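Local coordinates for succinate dehydrogenase (Membrane anchor subunit) (Mycolicibacterium smegmatis, PDB 7D6V), which forms the membrane anchor of succinate dehydrogenase Sdh1, binds a Rieske-type iron-sulfur cluster and ubiquinone-1, and probably passes electrons from succinate oxidation to the quinone pool, at residues Arg24-Pro35 against Pro129-Pro137. Numbering follows the deposited sequence.
Sequences RTLRTDRWWQAP and PTACAVAEP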
ATOM      1  N   ARG C  24     -16.749  16.396 -20.292  1.00 17.38           N
ATOM      2  CA  ARG C  24     -16.335  17.170 -19.130  1.00 17.38           C
ATOM      3  C   ARG C  24     -16.173  16.271 -17.911  1.00 17.38           C
ATOM      4  O   ARG C  24     -15.208  16.403 -17.151  1.00 17.38           O
ATOM      5  CB  ARG C  24     -17.354  18.279 -18.876  1.00 17.38           C
ATOM      6  CG  ARG C  24     -17.007  19.188 -17.741  1.00 17.38           C
ATOM      7  CD  ARG C  24     -15.754  19.935 -18.114  1.00 17.38           C
ATOM      8  NE  ARG C  24     -15.896  20.741 -19.321  1.00 17.38           N
ATOM      9  CZ  ARG C  24     -16.392  21.970 -19.340  1.00 17.38           C
ATOM     10  NH1 ARG C  24     -16.767  22.550 -18.209  1.00 17.38           N
ATOM     11  NH2 ARG C  24     -16.484  22.633 -20.484  1.00 17.38           N
ATOM     12  N   THR C  25     -17.105  15.343 -17.712  1.00 15.94           N
ATOM     13  CA  THR C  25     -16.942  14.279 -16.735  1.00 15.94           C
ATOM     14  C   THR C  25     -17.617  13.030 -17.276  1.00 15.94           C
ATOM     15  O   THR C  25     -18.505  13.101 -18.128  1.00 15.94           O
ATOM     16  CB  THR C  25     -17.514  14.663 -15.364  1.00 15.94           C
ATOM     17  OG1 THR C  25     -16.984  13.787 -14.362  1.00 15.94           O
ATOM     18  CG2 THR C  25     -19.032  14.570 -15.357  1.00 15.94           C
ATOM     19  N   LEU C  26     -17.169  11.876 -16.787  1.00 15.05           N
ATOM     20  CA  LEU C  26     -17.785  10.601 -17.123  1.00 15.05           C
ATOM     21  C   LEU C  26     -18.621  10.046 -15.979  1.00 15.05           C
ATOM     22  O   LEU C  26     -19.094   8.910 -16.065  1.00 15.05           O
ATOM     23  CB  LEU C  26     -16.721   9.585 -17.539  1.00 15.05           C
ATOM     24  CG  LEU C  26     -16.173   9.737 -18.957  1.00 15.05           C
ATOM     25  CD1 LEU C  26     -15.038   8.768 -19.195  1.00 15.05           C
ATOM     26  CD2 LEU C  26     -17.269   9.534 -19.982  1.00 15.05           C
ATOM     27  N   ARG C  27     -18.815  10.821 -14.917  1.00 15.04           N
ATOM     28  CA  ARG C  27     -19.626  10.373 -13.796  1.00 15.04           C
ATOM     29  C   ARG C  27     -21.093  10.293 -14.197  1.00 15.04           C
ATOM     30  O   ARG C  27     -21.594  11.123 -14.960  1.00 15.04           O
ATOM     31  CB  ARG C  27     -19.449  11.316 -12.607  1.00 15.04           C
ATOM     32  CG  ARG C  27     -18.087  11.218 -11.952  1.00 15.04           C
ATOM     33  CD  ARG C  27     -17.925  12.206 -10.814  1.00 15.04           C
ATOM     34  NE  ARG C  27     -18.943  12.025  -9.786  1.00 15.04           N
ATOM     35  CZ  ARG C  27     -18.850  12.497  -8.548  1.00 15.04           C
ATOM     36  NH1 ARG C  27     -17.782  13.181  -8.175  1.00 15.04           N
ATOM     37  NH2 ARG C  27     -19.827  12.281  -7.682  1.00 15.04           N
ATOM     38  N   THR C  28     -21.783   9.282 -13.675  1.00 16.58           N
ATOM     39  CA  THR C  28     -23.180   9.037 -14.000  1.00 16.58           C
ATOM     40  C   THR C  28     -24.119   9.311 -12.835  1.00 16.58           C
ATOM     41  O   THR C  28     -25.336   9.179 -12.994  1.00 16.58           O
ATOM     42  CB  THR C  28     -23.364   7.593 -14.486  1.00 16.58           C
ATOM     43  OG1 THR C  28     -22.912   6.684 -13.476  1.00 16.58           O
ATOM     44  CG2 THR C  28     -22.580   7.353 -15.761  1.00 16.58           C
ATOM     45  N   ASP C  29     -23.592   9.686 -11.675  1.00 17.22           N
ATOM     46  CA  ASP C  29     -24.403  10.026 -10.519  1.00 17.22           C
ATOM     47  C   ASP C  29     -24.822  11.493 -10.596  1.00 17.22           C
ATOM     48  O   ASP C  29     -24.568  12.187 -11.583  1.00 17.22           O
ATOM     49  CB  ASP C  29     -23.636   9.726  -9.234  1.00 17.22           C
ATOM     50  CG  ASP C  29     -22.282  10.404  -9.195  1.00 17.22           C
ATOM     51  OD1 ASP C  29     -21.856  10.947 -10.232  1.00 17.22           O
ATOM     52  OD2 ASP C  29     -21.643  10.396  -8.125  1.00 17.22           O
ATOM     53  N   ARG C  30     -25.478  11.981  -9.544  1.00 17.77           N
ATOM     54  CA  ARG C  30     -25.868  13.385  -9.443  1.00 17.77           C
ATOM     55  C   ARG C  30     -24.811  14.105  -8.613  1.00 17.77           C
ATOM     56  O   ARG C  30     -24.996  14.398  -7.432  1.00 17.77           O
ATOM     57  CB  ARG C  30     -27.258  13.519  -8.833  1.00 17.77           C
ATOM     58  CG  ARG C  30     -28.391  13.338  -9.821  1.00 17.77           C
ATOM     59  CD  ARG C  30     -29.732  13.607  -9.169  1.00 17.77           C
ATOM     60  NE  ARG C  30     -29.827  13.001  -7.844  1.00 17.77           N
ATOM     61  CZ  ARG C  30     -30.266  11.769  -7.613  1.00 17.77           C
ATOM     62  NH1 ARG C  30     -30.658  11.002  -8.622  1.00 17.77           N
ATOM     63  NH2 ARG C  30     -30.315  11.302  -6.374  1.00 17.77           N
ATOM     64  N   TRP C  31     -23.677  14.388  -9.254  1.00 15.83           N
ATOM     65  CA  TRP C  31     -22.559  15.021  -8.565  1.00 15.83           C
ATOM     66  C   TRP C  31     -22.845  16.470  -8.199  1.00 15.83           C
ATOM     67  O   TRP C  31     -22.135  17.038  -7.365  1.00 15.83           O
ATOM     68  CB  TRP C  31     -21.305  14.940  -9.431  1.00 15.83           C
ATOM     69  CG  TRP C  31     -21.540  15.286 -10.866  1.00 15.83           C
ATOM     70  CD1 TRP C  31     -21.794  14.421 -11.883  1.00 15.83           C
ATOM     71  CD2 TRP C  31     -21.541  16.596 -11.443  1.00 15.83           C
ATOM     72  NE1 TRP C  31     -21.955  15.107 -13.058  1.00 15.83           N
ATOM     73  CE2 TRP C  31     -21.803  16.446 -12.814  1.00 15.83           C
ATOM     74  CE3 TRP C  31     -21.345  17.881 -10.931  1.00 15.83           C
ATOM     75  CZ2 TRP C  31     -21.873  17.531 -13.683  1.00 15.83           C
ATOM     76  CZ3 TRP C  31     -21.417  18.954 -11.792  1.00 15.83           C
ATOM     77  CH2 TRP C  31     -21.677  18.773 -13.154  1.00 15.83           C
ATOM     78  N   TRP C  32     -23.871  17.070  -8.792  1.00 16.37           N
ATOM     79  CA  TRP C  32     -24.238  18.456  -8.551  1.00 16.37           C
ATOM     80  C   TRP C  32     -25.236  18.620  -7.414  1.00 16.37           C
ATOM     81  O   TRP C  32     -25.675  19.743  -7.151  1.00 16.37           O
ATOM     82  CB  TRP C  32     -24.819  19.062  -9.830  1.00 16.37           C
ATOM     83  CG  TRP C  32     -25.692  18.105 -10.578  1.00 16.37           C
ATOM     84  CD1 TRP C  32     -25.317  17.273 -11.590  1.00 16.37           C
ATOM     85  CD2 TRP C  32     -27.087  17.874 -10.366  1.00 16.37           C
ATOM     86  NE1 TRP C  32     -26.392  16.541 -12.023  1.00 16.37           N
ATOM     87  CE2 TRP C  32     -27.492  16.892 -11.287  1.00 16.37           C
ATOM     88  CE3 TRP C  32     -28.033  18.404  -9.488  1.00 16.37           C
ATOM     89  CZ2 TRP C  32     -28.803  16.432 -11.357  1.00 16.37           C
ATOM     90  CZ3 TRP C  32     -29.331  17.945  -9.555  1.00 16.37           C
ATOM     91  CH2 TRP C  32     -29.705  16.968 -10.482  1.00 16.37           C
ATOM     92  N   GLN C  33     -25.606  17.531  -6.742  1.00 17.20           N
ATOM     93  CA  GLN C  33     -26.647  17.602  -5.723  1.00 17.20           C
ATOM     94  C   GLN C  33     -26.139  18.277  -4.453  1.00 17.20           C
ATOM     95  O   GLN C  33     -26.818  19.137  -3.882  1.00 17.20           O
ATOM     96  CB  GLN C  33     -27.160  16.195  -5.428  1.00 17.20           C
ATOM     97  CG  GLN C  33     -28.604  16.131  -5.000  1.00 17.20           C
ATOM     98  CD  GLN C  33     -28.917  14.866  -4.236  1.00 17.20           C
ATOM     99  OE1 GLN C  33     -29.683  14.023  -4.698  1.00 17.20           O
ATOM    100  NE2 GLN C  33     -28.329  14.730  -3.057  1.00 17.20           N
ATOM    101  N   ALA C  34     -24.946  17.896  -3.994  1.00 16.16           N
ATOM    102  CA  ALA C  34     -24.380  18.510  -2.795  1.00 16.16           C
ATOM    103  C   ALA C  34     -24.113  20.005  -2.937  1.00 16.16           C
ATOM    104  O   ALA C  34     -24.403  20.745  -1.978  1.00 16.16           O
ATOM    105  CB  ALA C  34     -23.104  17.763  -2.388  1.00 16.16           C
ATOM    106  N   PRO C  35     -23.544  20.512  -4.042  1.00 15.86           N
ATOM    107  CA  PRO C  35     -23.395  21.971  -4.163  1.00 15.86           C
ATOM    108  C   PRO C  35     -24.706  22.731  -4.077  1.00 15.86           C
ATOM    109  O   PRO C  35     -24.742  23.814  -3.483  1.00 15.86           O
ATOM    110  CB  PRO C  35     -22.729  22.138  -5.535  1.00 15.86           C
ATOM    111  CG  PRO C  35     -22.039  20.863  -5.776  1.00 15.86           C
ATOM    112  CD  PRO C  35     -22.886  19.810  -5.159  1.00 15.86           C
ATOM    113  N   PRO C 129     -13.253  22.819  -7.460  1.00 13.70           N
ATOM    114  CA  PRO C 129     -13.984  21.674  -8.008  1.00 13.70           C
ATOM    115  C   PRO C 129     -15.465  21.818  -7.699  1.00 13.70           C
ATOM    116  O   PRO C 129     -15.831  21.976  -6.531  1.00 13.70           O
ATOM    117  CB  PRO C 129     -13.340  20.468  -7.318  1.00 13.70           C
ATOM    118  CG  PRO C 129     -12.841  20.986  -6.055  1.00 13.70           C
ATOM    119  CD  PRO C 129     -12.515  22.441  -6.241  1.00 13.70           C
ATOM    120  N   THR C 130     -16.332  21.779  -8.710  1.00 13.92           N
ATOM    121  CA  THR C 130     -17.753  21.630  -8.418  1.00 13.92           C
ATOM    122  C   THR C 130     -18.011  20.267  -7.798  1.00 13.92           C
ATOM    123  O   THR C 130     -18.679  20.151  -6.766  1.00 13.92           O
ATOM    124  CB  THR C 130     -18.582  21.820  -9.687  1.00 13.92           C
ATOM    125  OG1 THR C 130     -18.208  23.043 -10.327  1.00 13.92           O
ATOM    126  CG2 THR C 130     -20.057  21.872  -9.354  1.00 13.92           C
ATOM    127  N   ALA C 131     -17.457  19.227  -8.410  1.00 14.42           N
ATOM    128  CA  ALA C 131     -17.368  17.891  -7.855  1.00 14.42           C
ATOM    129  C   ALA C 131     -15.943  17.402  -8.073  1.00 14.42           C
ATOM    130  O   ALA C 131     -15.116  18.096  -8.667  1.00 14.42           O
ATOM    131  CB  ALA C 131     -18.403  16.952  -8.486  1.00 14.42           C
ATOM    132  N   CYS C 132     -15.654  16.193  -7.600  1.00 15.96           N
ATOM    133  CA  CYS C 132     -14.263  15.788  -7.421  1.00 15.96           C
ATOM    134  C   CYS C 132     -13.537  15.594  -8.747  1.00 15.96           C
ATOM    135  O   CYS C 132     -12.419  16.095  -8.925  1.00 15.96           O
ATOM    136  CB  CYS C 132     -14.199  14.537  -6.552  1.00 15.96           C
ATOM    137  SG  CYS C 132     -14.466  14.997  -4.841  1.00 15.96           S
ATOM    138  N   ALA C 133     -14.141  14.883  -9.690  1.00 15.16           N
ATOM    139  CA  ALA C 133     -13.498  14.613 -10.972  1.00 15.16           C
ATOM    140  C   ALA C 133     -14.239  15.276 -12.130  1.00 15.16           C
ATOM    141  O   ALA C 133     -14.288  14.746 -13.239  1.00 15.16           O
ATOM    142  CB  ALA C 133     -13.371  13.112 -11.207  1.00 15.16           C
ATOM    143  N   VAL C 134     -14.819  16.447 -11.883  1.00 15.25           N
ATOM    144  CA  VAL C 134     -15.485  17.240 -12.909  1.00 15.25           C
ATOM    145  C   VAL C 134     -14.614  18.449 -13.210  1.00 15.25           C
ATOM    146  O   VAL C 134     -14.160  19.141 -12.293  1.00 15.25           O
ATOM    147  CB  VAL C 134     -16.899  17.665 -12.468  1.00 15.25           C
ATOM    148  CG1 VAL C 134     -17.627  18.351 -13.605  1.00 15.25           C
ATOM    149  CG2 VAL C 134     -17.685  16.460 -11.990  1.00 15.25           C
ATOM    150  N   ALA C 135     -14.384  18.707 -14.496  1.00 15.67           N
ATOM    151  CA  ALA C 135     -13.373  19.677 -14.891  1.00 15.67           C
ATOM    152  C   ALA C 135     -13.854  21.113 -14.698  1.00 15.67           C
ATOM    153  O   ALA C 135     -15.044  21.415 -14.819  1.00 15.67           O
ATOM    154  CB  ALA C 135     -12.953  19.449 -16.340  1.00 15.67           C
ATOM    155  N   GLU C 136     -12.901  21.996 -14.408  1.00 16.02           N
ATOM    156  CA  GLU C 136     -13.193  23.348 -13.958  1.00 16.02           C
ATOM    157  C   GLU C 136     -13.776  24.214 -15.072  1.00 16.02           C
ATOM    158  O   GLU C 136     -13.405  24.078 -16.239  1.00 16.02           O
ATOM    159  CB  GLU C 136     -11.925  24.021 -13.452  1.00 16.02           C
ATOM    160  CG  GLU C 136     -11.626  23.724 -12.031  1.00 16.02           C
ATOM    161  CD  GLU C 136     -10.357  24.372 -11.533  1.00 16.02           C
ATOM    162  OE1 GLU C 136      -9.306  24.205 -12.177  1.00 16.02           O
ATOM    163  OE2 GLU C 136     -10.408  25.049 -10.489  1.00 16.02           O
ATOM    164  N   PRO C 137     -14.666  25.144 -14.725  1.00 15.88           N
ATOM    165  CA  PRO C 137     -14.991  26.248 -15.633  1.00 15.88           C
ATOM    166  C   PRO C 137     -14.000  27.401 -15.594  1.00 15.88           C
ATOM    167  O   PRO C 137     -14.302  28.466 -16.137  1.00 15.88           O
ATOM    168  CB  PRO C 137     -16.368  26.701 -15.127  1.00 15.88           C
ATOM    169  CG  PRO C 137     -16.359  26.363 -13.690  1.00 15.88           C
ATOM    170  CD  PRO C 137     -15.571  25.095 -13.564  1.00 15.88           C
TER
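Val134 pushes its CG2 methyl over one face of the Trp31 indole, a CH-pi contact 4.1 Å from the centroid of the six-membered ring and 19° off its normal. With CG1 anti to the backbone N (chi1 -174°), CG2 falls beside that N, from where it also reaches Thr25 OG1. Arg24 runs alongside: the bend at chi2 (65°) lays its CD 3.4 Å from Ala135 CB, and NH1 comes only to 4.0 Å from Ala135 O. Trp32 CD1 covers the opposite face of the Trp31 ring, Thr130 CG2 meets the ring edge at CZ3, and Ala131 CB packs 3.7 Å from Trp31 CB. Beside the same Val134 methyl, Thr25 OG1 donates a hydrogen bond of 3.1 Å to Ala133 O, arriving well above the carbonyl plane. The N-terminal arm lies, just before transmembrane helix 33-55, against the type I beta turn 131-134 in the loop after helix 115-124. That loop is bonded to the iron-sulfur subunit: Cys208 of that chain forms a disulfide with Cys132 in the turn, and its His156 hydrogen-bonds Glu136 past it. Arg27 brings NH1 to 3.8 Å from Ala131 CB while NE and NH2 grip Asp29 side-on, holding the guanidinium with one face against Trp31 CB.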